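Long-range contacts in quinoline 2-oxidoreductase large subunit (Pseudomonas putida, PDB 1T3Q), which oxidises quinoline at carbon 2, serving as the molybdenum-bearing subunit of a hydroxylase in the xanthine dehydrogenase family: residues C666-N671 with E728-L733; V246-V251 with S502-G507. All coordinates share one frame; numbering follows the deposited sequence.

Contact 1. Residues C666-N671 with E728-L733; sequences CGTMIN and ETPSPL. With MCN (pterin cytosine dinucleotide), chain N.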
ATOM      1  N   CYS B 666      -5.753  23.328  30.521  1.00 19.58           N
ATOM      2  CA  CYS B 666      -4.839  22.310  30.016  1.00 19.20           C
ATOM      3  C   CYS B 666      -3.555  23.023  29.629  1.00 18.20           C
ATOM      4  O   CYS B 666      -2.913  22.693  28.631  1.00 17.77           O
ATOM      5  CB  CYS B 666      -5.440  21.594  28.796  1.00 19.14           C
ATOM      6  SG  CYS B 666      -5.933  22.676  27.423  1.00 21.23           S
ATOM      7  N   GLY B 667      -3.180  24.011  30.436  1.00 17.91           N
ATOM      8  CA  GLY B 667      -1.984  24.766  30.139  1.00 17.72           C
ATOM      9  C   GLY B 667      -2.198  25.456  28.807  1.00 19.16           C
ATOM     10  O   GLY B 667      -3.302  25.912  28.513  1.00 20.78           O
ATOM     11  N   THR B 668      -1.152  25.520  27.997  1.00 17.80           N
ATOM     12  CA  THR B 668      -1.234  26.157  26.690  1.00 19.30           C
ATOM     13  C   THR B 668      -2.035  25.297  25.714  1.00 19.65           C
ATOM     14  O   THR B 668      -1.686  24.146  25.472  1.00 17.35           O
ATOM     15  CB  THR B 668       0.175  26.377  26.096  1.00 18.42           C
ATOM     16  OG1 THR B 668       0.910  27.273  26.937  1.00 18.92           O
ATOM     17  CG2 THR B 668       0.087  26.960  24.687  1.00 20.25           C
ATOM     18  N   MET B 669      -3.112  25.853  25.165  1.00 19.05           N
ATOM     19  CA  MET B 669      -3.921  25.125  24.187  1.00 18.74           C
ATOM     20  C   MET B 669      -3.248  25.225  22.824  1.00 18.60           C
ATOM     21  O   MET B 669      -2.876  26.317  22.392  1.00 18.38           O
ATOM     22  CB  MET B 669      -5.322  25.727  24.069  1.00 18.82           C
ATOM     23  CG  MET B 669      -6.200  25.600  25.294  1.00 21.29           C
ATOM     24  SD  MET B 669      -7.853  26.241  24.945  1.00 23.74           S
ATOM     25  CE  MET B 669      -7.583  27.993  25.139  1.00 20.00           C
ATOM     26  N   ILE B 670      -3.097  24.094  22.142  1.00 18.18           N
ATOM     27  CA  ILE B 670      -2.488  24.095  20.817  1.00 17.93           C
ATOM     28  C   ILE B 670      -3.522  24.611  19.819  1.00 18.89           C
ATOM     29  O   ILE B 670      -3.234  25.477  18.992  1.00 17.72           O
ATOM     30  CB  ILE B 670      -2.083  22.673  20.381  1.00 18.41           C
ATOM     31  CG1 ILE B 670      -1.088  22.078  21.379  1.00 15.54           C
ATOM     32  CG2 ILE B 670      -1.477  22.703  18.978  1.00 15.78           C
ATOM     33  CD1 ILE B 670      -0.826  20.597  21.137  1.00 17.39           C
ATOM     34  N   ASN B 671      -4.735  24.080  19.927  1.00 17.62           N
ATOM     35  CA  ASN B 671      -5.826  24.425  19.028  1.00 18.18           C
ATOM     36  C   ASN B 671      -7.106  24.517  19.856  1.00 18.89           C
ATOM     37  O   ASN B 671      -7.756  23.505  20.126  1.00 18.73           O
ATOM     38  CB  ASN B 671      -5.941  23.330  17.957  1.00 17.66           C
ATOM     39  CG  ASN B 671      -6.845  23.720  16.810  1.00 16.51           C
ATOM     40  OD1 ASN B 671      -8.017  24.023  17.011  1.00 16.09           O
ATOM     41  ND2 ASN B 671      -6.302  23.706  15.591  1.00 16.38           N
ATOM     42  N   GLU B 728      -5.264  29.220  31.516  1.00 23.43           N
ATOM     43  CA  GLU B 728      -4.016  28.595  31.085  1.00 24.22           C
ATOM     44  C   GLU B 728      -2.880  28.747  32.085  1.00 24.74           C
ATOM     45  O   GLU B 728      -2.433  29.857  32.384  1.00 25.66           O
ATOM     46  CB  GLU B 728      -3.568  29.148  29.724  1.00 26.11           C
ATOM     47  CG  GLU B 728      -4.505  28.791  28.568  1.00 29.77           C
ATOM     48  CD  GLU B 728      -3.971  29.223  27.213  1.00 32.86           C
ATOM     49  OE1 GLU B 728      -3.568  30.395  27.075  1.00 37.26           O
ATOM     50  OE2 GLU B 728      -3.962  28.397  26.277  1.00 31.57           O
ATOM     51  N   THR B 729      -2.430  27.613  32.611  1.00 23.16           N
ATOM     52  CA  THR B 729      -1.316  27.581  33.547  1.00 21.68           C
ATOM     53  C   THR B 729      -0.315  26.660  32.862  1.00 20.98           C
ATOM     54  O   THR B 729      -0.403  25.434  32.968  1.00 20.88           O
ATOM     55  CB  THR B 729      -1.726  26.997  34.908  1.00 22.46           C
ATOM     56  OG1 THR B 729      -2.856  27.719  35.412  1.00 21.53           O
ATOM     57  CG2 THR B 729      -0.573  27.123  35.906  1.00 21.53           C
ATOM     58  N   PRO B 730       0.642  27.247  32.128  1.00 20.64           N
ATOM     59  CA  PRO B 730       1.670  26.507  31.396  1.00 20.08           C
ATOM     60  C   PRO B 730       2.499  25.558  32.242  1.00 20.37           C
ATOM     61  O   PRO B 730       2.891  25.881  33.366  1.00 17.80           O
ATOM     62  CB  PRO B 730       2.535  27.614  30.783  1.00 22.26           C
ATOM     63  CG  PRO B 730       1.608  28.780  30.693  1.00 23.11           C
ATOM     64  CD  PRO B 730       0.851  28.699  31.990  1.00 21.36           C
ATOM     65  N   SER B 731       2.751  24.378  31.693  1.00 19.18           N
ATOM     66  CA  SER B 731       3.584  23.401  32.369  1.00 18.82           C
ATOM     67  C   SER B 731       5.021  23.720  31.993  1.00 19.30           C
ATOM     68  O   SER B 731       5.328  23.941  30.824  1.00 21.05           O
ATOM     69  CB  SER B 731       3.264  21.986  31.900  1.00 19.33           C
ATOM     70  OG  SER B 731       4.352  21.127  32.199  1.00 18.87           O
ATOM     71  N   PRO B 732       5.920  23.775  32.983  1.00 19.32           N
ATOM     72  CA  PRO B 732       7.320  24.071  32.677  1.00 20.06           C
ATOM     73  C   PRO B 732       8.052  22.809  32.225  1.00 19.75           C
ATOM     74  O   PRO B 732       9.232  22.851  31.887  1.00 21.46           O
ATOM     75  CB  PRO B 732       7.852  24.604  34.006  1.00 19.18           C
ATOM     76  CG  PRO B 732       7.075  23.806  35.010  1.00 19.96           C
ATOM     77  CD  PRO B 732       5.667  23.821  34.434  1.00 19.82           C
ATOM     78  N   LEU B 733       7.328  21.694  32.197  1.00 19.15           N
ATOM     79  CA  LEU B 733       7.902  20.404  31.826  1.00 18.97           C
ATOM     80  C   LEU B 733       7.586  19.945  30.405  1.00 18.50           C
ATOM     81  O   LEU B 733       8.015  18.872  29.988  1.00 17.64           O
ATOM     82  CB  LEU B 733       7.409  19.340  32.803  1.00 19.08           C
ATOM     83  CG  LEU B 733       7.435  19.746  34.277  1.00 19.02           C
ATOM     84  CD1 LEU B 733       6.959  18.578  35.121  1.00 20.69           C
ATOM     85  CD2 LEU B 733       8.852  20.154  34.678  1.00 21.59           C
TER
HETATM   86  N1  MCN N4921      -5.033  19.448  22.573  1.00 16.26           N
HETATM   87  C2  MCN N4921      -4.640  20.793  22.268  1.00 17.71           C
HETATM   88  N3  MCN N4921      -3.995  21.424  23.320  1.00 16.25           N
HETATM   89  C4  MCN N4921      -3.725  20.886  24.574  1.00 15.67           C
HETATM   90  C5  MCN N4921      -4.162  19.508  24.833  1.00 15.91           C
HETATM   91  C6  MCN N4921      -4.803  18.802  23.843  1.00 17.25           C
HETATM   92  O2  MCN N4921      -4.895  21.291  21.194  1.00 17.61           O
HETATM   93  N4  MCN N4921      -3.096  21.580  25.499  1.00 13.95           N
HETATM   94  C1' MCN N4921      -5.733  18.681  21.389  1.00 15.96           C
HETATM   95  C2D MCN N4921      -4.706  17.743  20.605  1.00 19.06           C
HETATM   96  O2' MCN N4921      -5.061  17.695  19.178  1.00 20.10           O
HETATM   97  C3' MCN N4921      -4.822  16.420  21.334  1.00 20.24           C
HETATM   98  C4D MCN N4921      -6.283  16.309  21.699  1.00 18.65           C
HETATM   99  O4D MCN N4921      -6.760  17.742  21.817  1.00 17.65           O
HETATM  100  O3' MCN N4921      -4.399  15.326  20.447  1.00 22.30           O
HETATM  101  C5' MCN N4921      -6.607  15.395  22.915  1.00 17.83           C
HETATM  102  O5' MCN N4921      -5.766  15.836  23.951  1.00 23.29           O
HETATM  103  PA  MCN N4921      -4.755  14.920  24.745  1.00 20.98           P
HETATM  104  O1A MCN N4921      -3.385  15.351  24.321  1.00 21.80           O
HETATM  105  O2A MCN N4921      -5.211  15.029  26.190  1.00 24.80           O
HETATM  106  O3A MCN N4921      -4.948  13.325  24.486  1.00 23.69           O
HETATM  107  PB  MCN N4921      -4.544  12.404  23.239  1.00 25.09           P
HETATM  108  O1B MCN N4921      -3.561  11.399  23.743  1.00 25.15           O
HETATM  109  O2B MCN N4921      -4.143  13.233  22.055  1.00 25.71           O
HETATM  110  O3B MCN N4921      -5.925  11.687  22.847  1.00 25.61           O
HETATM  111  C10 MCN N4921      -6.373  10.554  23.547  1.00 24.40           C
HETATM  112  C9' MCN N4921      -7.496  11.028  24.411  1.00 23.70           C
HETATM  113  C8' MCN N4921      -8.025   9.750  25.104  1.00 24.73           C
HETATM  114  S8' MCN N4921      -6.856   8.925  26.175  1.00 26.68           S
HETATM  115  C7' MCN N4921      -9.255   9.245  24.992  1.00 24.68           C
HETATM  116  S7' MCN N4921      -9.840   7.757  25.787  1.00 23.51           S
HETATM  117  C6' MCN N4921     -10.255   9.968  24.028  1.00 19.96           C
HETATM  118  C7  MCN N4921      -9.909  11.427  23.892  1.00 21.70           C
HETATM  119  O9' MCN N4921      -8.554  11.599  23.508  1.00 25.06           O
HETATM  120  N5' MCN N4921     -10.284   9.118  22.766  1.00 19.96           N
HETATM  121  C4A MCN N4921     -10.868   9.917  21.705  1.00 19.82           C
HETATM  122  N8' MCN N4921     -10.772  12.075  22.847  1.00 21.01           N
HETATM  123  C4B MCN N4921     -11.159  11.293  21.719  1.00 21.18           C
HETATM  124  N1' MCN N4921     -11.728  12.037  20.655  1.00 20.95           N
HETATM  125  C2' MCN N4921     -12.005  11.316  19.543  1.00 21.14           C
HETATM  126  N2' MCN N4921     -12.563  11.976  18.505  1.00 21.33           N
HETATM  127  N3' MCN N4921     -11.728   9.969  19.424  1.00 20.91           N
HETATM  128  C4' MCN N4921     -11.135   9.151  20.457  1.00 21.48           C
HETATM  129  O4' MCN N4921     -10.924   7.977  20.273  1.00 19.82           O
HETATM  130  O   HOH W   1      -3.118  28.740  23.628  1.00 25.93           O
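Glu728 lays its side chain along the Gly667-Met669 backbone and ends on a peptide N-H. Its CB lies 3.5 Å from Gly667 O, and CG, anti to its own carbonyl carbon (chi1 -66°), presses closer to that oxygen, at 3.1 Å. The extended chain then carries CD past the same carbonyl, and OE2 accepts from Met669 N at 2.9 Å in a nearly straight bond (168° at the hydrogen) that meets the oxygen almost along its C-O axis. A water donates to both OE2 and Met669 O, adding a second bridge. The Met669 side chain crosses that of Glu728 at about a right angle, with CB, CG and, after the bend at chi3, CE all lying against OE2. Beside the glutamate the two backbones come together: Gly667 CA makes a C-H...O contact of 3.3 Å with Thr729 O, the glycine leaving this edge of the backbone open to that oxygen. The Pro730 ring abuts Thr668 OG1 through CB and CG, while that hydroxyl is hydrogen-bonded to Gly736 O.

Both loops leave neighbouring parallel strands, 655-665 and 722-726, of a four-stranded sheet, joined by a beta-alpha-beta crossover through helix 672-692, whose N-cap is Asn671. The face of 666-671 turned from Glu728 reads the Watson-Crick edge of the cytosine of the pterin cytosine dinucleotide with backbone atoms. The cytosine N4 donates to Thr668 O at 2.9 Å, Ile670 N donates to N3 at 3.1 Å (178°), and Asn671 N donates to O2 at 3.1 Å. Met669 N, gripped by Glu728, thus sits between the carbonyl and the two amides that recognise the base. Ile670 lays CG1 and CD1 against N3 and C2 of the ring, and it also packs on Thr513, Gln516 and Ile517 of helix 510-522.

Contact 2. Residues V246-V251 with S502-G507; sequences VRVPDV and SLASSG. With MCN (pterin cytosine dinucleotide), chain N.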
ATOM      1  N   VAL B 246       3.212  -2.783  11.767  1.00 15.34           N
ATOM      2  CA  VAL B 246       1.823  -2.541  12.111  1.00 15.36           C
ATOM      3  C   VAL B 246       1.454  -1.213  11.457  1.00 15.86           C
ATOM      4  O   VAL B 246       2.211  -0.253  11.538  1.00 16.13           O
ATOM      5  CB  VAL B 246       1.629  -2.451  13.631  1.00 16.18           C
ATOM      6  CG1 VAL B 246       0.249  -1.891  13.955  1.00 15.47           C
ATOM      7  CG2 VAL B 246       1.790  -3.848  14.251  1.00 17.45           C
ATOM      8  N   ARG B 247       0.308  -1.178  10.789  1.00 16.09           N
ATOM      9  CA  ARG B 247      -0.157   0.041  10.128  1.00 14.40           C
ATOM     10  C   ARG B 247      -1.491   0.439  10.725  1.00 14.69           C
ATOM     11  O   ARG B 247      -2.311  -0.415  11.049  1.00 14.42           O
ATOM     12  CB  ARG B 247      -0.309  -0.184   8.622  1.00 15.10           C
ATOM     13  CG  ARG B 247       1.018  -0.370   7.905  1.00 17.91           C
ATOM     14  CD  ARG B 247       0.850  -0.572   6.408  1.00 20.92           C
ATOM     15  NE  ARG B 247       2.141  -0.881   5.798  1.00 23.90           N
ATOM     16  CZ  ARG B 247       2.314  -1.280   4.543  1.00 25.57           C
ATOM     17  NH1 ARG B 247       3.535  -1.537   4.097  1.00 26.65           N
ATOM     18  NH2 ARG B 247       1.272  -1.420   3.736  1.00 25.98           N
ATOM     19  N   VAL B 248      -1.707   1.739  10.879  1.00 14.68           N
ATOM     20  CA  VAL B 248      -2.954   2.224  11.445  1.00 14.94           C
ATOM     21  C   VAL B 248      -3.644   3.130  10.439  1.00 17.10           C
ATOM     22  O   VAL B 248      -3.103   4.163  10.057  1.00 15.65           O
ATOM     23  CB  VAL B 248      -2.713   3.035  12.735  1.00 14.47           C
ATOM     24  CG1 VAL B 248      -4.049   3.364  13.406  1.00 13.92           C
ATOM     25  CG2 VAL B 248      -1.815   2.239  13.689  1.00 17.69           C
ATOM     26  N   PRO B 249      -4.835   2.737   9.976  1.00 17.62           N
ATOM     27  CA  PRO B 249      -5.550   3.579   9.010  1.00 17.91           C
ATOM     28  C   PRO B 249      -6.286   4.640   9.816  1.00 16.27           C
ATOM     29  O   PRO B 249      -5.988   4.837  10.989  1.00 14.97           O
ATOM     30  CB  PRO B 249      -6.494   2.592   8.336  1.00 18.67           C
ATOM     31  CG  PRO B 249      -6.848   1.653   9.457  1.00 20.64           C
ATOM     32  CD  PRO B 249      -5.516   1.444  10.176  1.00 18.26           C
ATOM     33  N   ASP B 250      -7.221   5.349   9.194  1.00 15.95           N
ATOM     34  CA  ASP B 250      -8.000   6.320   9.949  1.00 15.28           C
ATOM     35  C   ASP B 250      -8.828   5.451  10.888  1.00 13.70           C
ATOM     36  O   ASP B 250      -9.276   4.372  10.496  1.00 15.95           O
ATOM     37  CB  ASP B 250      -8.922   7.123   9.024  1.00 15.90           C
ATOM     38  CG  ASP B 250      -8.158   8.107   8.152  1.00 17.25           C
ATOM     39  OD1 ASP B 250      -7.249   8.772   8.687  1.00 17.33           O
ATOM     40  OD2 ASP B 250      -8.472   8.231   6.944  1.00 17.80           O
ATOM     41  N   VAL B 251      -9.009   5.895  12.125  1.00 13.17           N
ATOM     42  CA  VAL B 251      -9.779   5.139  13.117  1.00 13.29           C
ATOM     43  C   VAL B 251     -11.044   5.882  13.531  1.00 14.97           C
ATOM     44  O   VAL B 251     -10.986   7.055  13.919  1.00 15.73           O
ATOM     45  CB  VAL B 251      -8.906   4.850  14.373  1.00 12.91           C
ATOM     46  CG1 VAL B 251      -9.720   4.136  15.428  1.00 12.20           C
ATOM     47  CG2 VAL B 251      -7.708   4.004  13.976  1.00 13.94           C
ATOM     48  N   SER B 502       4.851   8.161  16.580  1.00 21.80           N
ATOM     49  CA  SER B 502       4.420   6.849  17.016  1.00 22.70           C
ATOM     50  C   SER B 502       3.000   6.980  17.572  1.00 22.97           C
ATOM     51  O   SER B 502       2.344   5.989  17.896  1.00 22.58           O
ATOM     52  CB  SER B 502       5.379   6.358  18.097  1.00 26.19           C
ATOM     53  OG  SER B 502       5.764   7.444  18.938  1.00 26.54           O
ATOM     54  N   LEU B 503       2.543   8.222  17.685  1.00 20.10           N
ATOM     55  CA  LEU B 503       1.197   8.515  18.171  1.00 21.64           C
ATOM     56  C   LEU B 503       0.193   8.103  17.091  1.00 22.18           C
ATOM     57  O   LEU B 503       0.409   8.359  15.907  1.00 23.20           O
ATOM     58  CB  LEU B 503       1.064  10.019  18.447  1.00 20.15           C
ATOM     59  CG  LEU B 503       1.211  10.586  19.866  1.00 24.96           C
ATOM     60  CD1 LEU B 503       2.038   9.679  20.741  1.00 23.77           C
ATOM     61  CD2 LEU B 503       1.824  11.977  19.782  1.00 21.43           C
ATOM     62  N   ALA B 504      -0.896   7.462  17.499  1.00 20.97           N
ATOM     63  CA  ALA B 504      -1.926   7.041  16.557  1.00 22.48           C
ATOM     64  C   ALA B 504      -3.194   7.816  16.881  1.00 21.74           C
ATOM     65  O   ALA B 504      -3.590   7.921  18.038  1.00 23.73           O
ATOM     66  CB  ALA B 504      -2.172   5.543  16.677  1.00 21.81           C
ATOM     67  N   SER B 505      -3.829   8.364  15.853  1.00 21.63           N
ATOM     68  CA  SER B 505      -5.040   9.159  16.040  1.00 20.94           C
ATOM     69  C   SER B 505      -6.329   8.375  15.831  1.00 19.22           C
ATOM     70  O   SER B 505      -6.388   7.467  15.008  1.00 19.16           O
ATOM     71  CB  SER B 505      -5.021  10.353  15.073  1.00 21.81           C
ATOM     72  OG  SER B 505      -6.178  11.159  15.220  1.00 25.72           O
ATOM     73  N   SER B 506      -7.355   8.726  16.599  1.00 18.38           N
ATOM     74  CA  SER B 506      -8.664   8.103  16.464  1.00 18.49           C
ATOM     75  C   SER B 506      -9.705   9.222  16.464  1.00 17.61           C
ATOM     76  O   SER B 506     -10.821   9.060  16.960  1.00 16.06           O
ATOM     77  CB  SER B 506      -8.932   7.091  17.595  1.00 18.12           C
ATOM     78  OG  SER B 506      -8.703   7.638  18.880  1.00 19.65           O
ATOM     79  N   GLY B 507      -9.305  10.364  15.903  1.00 17.78           N
ATOM     80  CA  GLY B 507     -10.190  11.510  15.804  1.00 17.28           C
ATOM     81  C   GLY B 507      -9.815  12.740  16.616  1.00 19.28           C
ATOM     82  O   GLY B 507     -10.455  13.784  16.460  1.00 17.82           O
TER
HETATM   83  N1  MCN N4921      -5.033  19.448  22.573  1.00 16.26           N
HETATM   84  C2  MCN N4921      -4.640  20.793  22.268  1.00 17.71           C
HETATM   85  N3  MCN N4921      -3.995  21.424  23.320  1.00 16.25           N
HETATM   86  C4  MCN N4921      -3.725  20.886  24.574  1.00 15.67           C
HETATM   87  C5  MCN N4921      -4.162  19.508  24.833  1.00 15.91           C
HETATM   88  C6  MCN N4921      -4.803  18.802  23.843  1.00 17.25           C
HETATM   89  O2  MCN N4921      -4.895  21.291  21.194  1.00 17.61           O
HETATM   90  N4  MCN N4921      -3.096  21.580  25.499  1.00 13.95           N
HETATM   91  C1' MCN N4921      -5.733  18.681  21.389  1.00 15.96           C
HETATM   92  C2D MCN N4921      -4.706  17.743  20.605  1.00 19.06           C
HETATM   93  O2' MCN N4921      -5.061  17.695  19.178  1.00 20.10           O
HETATM   94  C3' MCN N4921      -4.822  16.420  21.334  1.00 20.24           C
HETATM   95  C4D MCN N4921      -6.283  16.309  21.699  1.00 18.65           C
HETATM   96  O4D MCN N4921      -6.760  17.742  21.817  1.00 17.65           O
HETATM   97  O3' MCN N4921      -4.399  15.326  20.447  1.00 22.30           O
HETATM   98  C5' MCN N4921      -6.607  15.395  22.915  1.00 17.83           C
HETATM   99  O5' MCN N4921      -5.766  15.836  23.951  1.00 23.29           O
HETATM  100  PA  MCN N4921      -4.755  14.920  24.745  1.00 20.98           P
HETATM  101  O1A MCN N4921      -3.385  15.351  24.321  1.00 21.80           O
HETATM  102  O2A MCN N4921      -5.211  15.029  26.190  1.00 24.80           O
HETATM  103  O3A MCN N4921      -4.948  13.325  24.486  1.00 23.69           O
HETATM  104  PB  MCN N4921      -4.544  12.404  23.239  1.00 25.09           P
HETATM  105  O1B MCN N4921      -3.561  11.399  23.743  1.00 25.15           O
HETATM  106  O2B MCN N4921      -4.143  13.233  22.055  1.00 25.71           O
HETATM  107  O3B MCN N4921      -5.925  11.687  22.847  1.00 25.61           O
HETATM  108  C10 MCN N4921      -6.373  10.554  23.547  1.00 24.40           C
HETATM  109  C9' MCN N4921      -7.496  11.028  24.411  1.00 23.70           C
HETATM  110  C8' MCN N4921      -8.025   9.750  25.104  1.00 24.73           C
HETATM  111  S8' MCN N4921      -6.856   8.925  26.175  1.00 26.68           S
HETATM  112  C7' MCN N4921      -9.255   9.245  24.992  1.00 24.68           C
HETATM  113  S7' MCN N4921      -9.840   7.757  25.787  1.00 23.51           S
HETATM  114  C6' MCN N4921     -10.255   9.968  24.028  1.00 19.96           C
HETATM  115  C7  MCN N4921      -9.909  11.427  23.892  1.00 21.70           C
HETATM  116  O9' MCN N4921      -8.554  11.599  23.508  1.00 25.06           O
HETATM  117  N5' MCN N4921     -10.284   9.118  22.766  1.00 19.96           N
HETATM  118  C4A MCN N4921     -10.868   9.917  21.705  1.00 19.82           C
HETATM  119  N8' MCN N4921     -10.772  12.075  22.847  1.00 21.01           N
HETATM  120  C4B MCN N4921     -11.159  11.293  21.719  1.00 21.18           C
HETATM  121  N1' MCN N4921     -11.728  12.037  20.655  1.00 20.95           N
HETATM  122  C2' MCN N4921     -12.005  11.316  19.543  1.00 21.14           C
HETATM  123  N2' MCN N4921     -12.563  11.976  18.505  1.00 21.33           N
HETATM  124  N3' MCN N4921     -11.728   9.969  19.424  1.00 20.91           N
HETATM  125  C4' MCN N4921     -11.135   9.151  20.457  1.00 21.48           C
HETATM  126  O4' MCN N4921     -10.924   7.977  20.273  1.00 19.82           O
HETATM  127  O   HOH W   2      -5.243   6.971  12.300  1.00 33.86           O
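The backbones draw together along their length, from 7.1 Å between Val248 CA and Ala504 CA to 4.6 Å between Val251 CA and Ser506 CA. At the close end Val251 points at the other loop: its CB sits 3.7 Å from Ser505 O, and CG2 rests against the same oxygen. CG1, anti to the backbone N (chi1 177°), reaches the methylene of Ser506, with Val251 CG1 and Ser506 CB 3.7 Å apart. At the wider end Val248 CG1 meets Ala504 CB at 4.4 Å, and Pro226 of helix 226-237 touches both side chains. Between the two ends a water donates to Pro249 O at 2.6 Å and to Ser505 O at 3.0 Å, tying the loops where their backbones stand apart.

The contact joins two sheets: 246-251 runs off strand 244-247, at the edge of a mixed sheet, and 502-507 follows strand 497-501 of another; the two segments belong to successive molybdopterin-binding domains. Ser506, backed by Val251, faces the pterin. Its OG lies between the backbone N and the carbonyl carbon (chi1 51°) and shares a 2.6 Å hydrogen bond with the pterin oxygen O4'. Gly507 passes close to the pterin amino nitrogen N2', with no side chain in between; Gln508 OE1 receives both Ser506 N and Ser505 OG.

Contacts 1 and 2 hold opposite ends of one molecule of pterin cytosine dinucleotide: 666-671 meets the cytosine, while 502-507 meets the pterin. Their centres lie 25 Å apart and their nearest atoms about 9 Å, so they do not touch; the cofactor spans the gap. Helix 510-522 also relates them, since it begins three residues after Gly507, packs against Ile670, and binds the cofactor through His510 NE2. Contact 2 lies close to the redox centres, with the side chain of Ser506 about 7 Å from the dioxosulfidomolybdenum ion and Gly507 about 7 Å from an iron-sulfur cluster. Gln106 of the small subunit adds a further hydrogen bond to the cofactor.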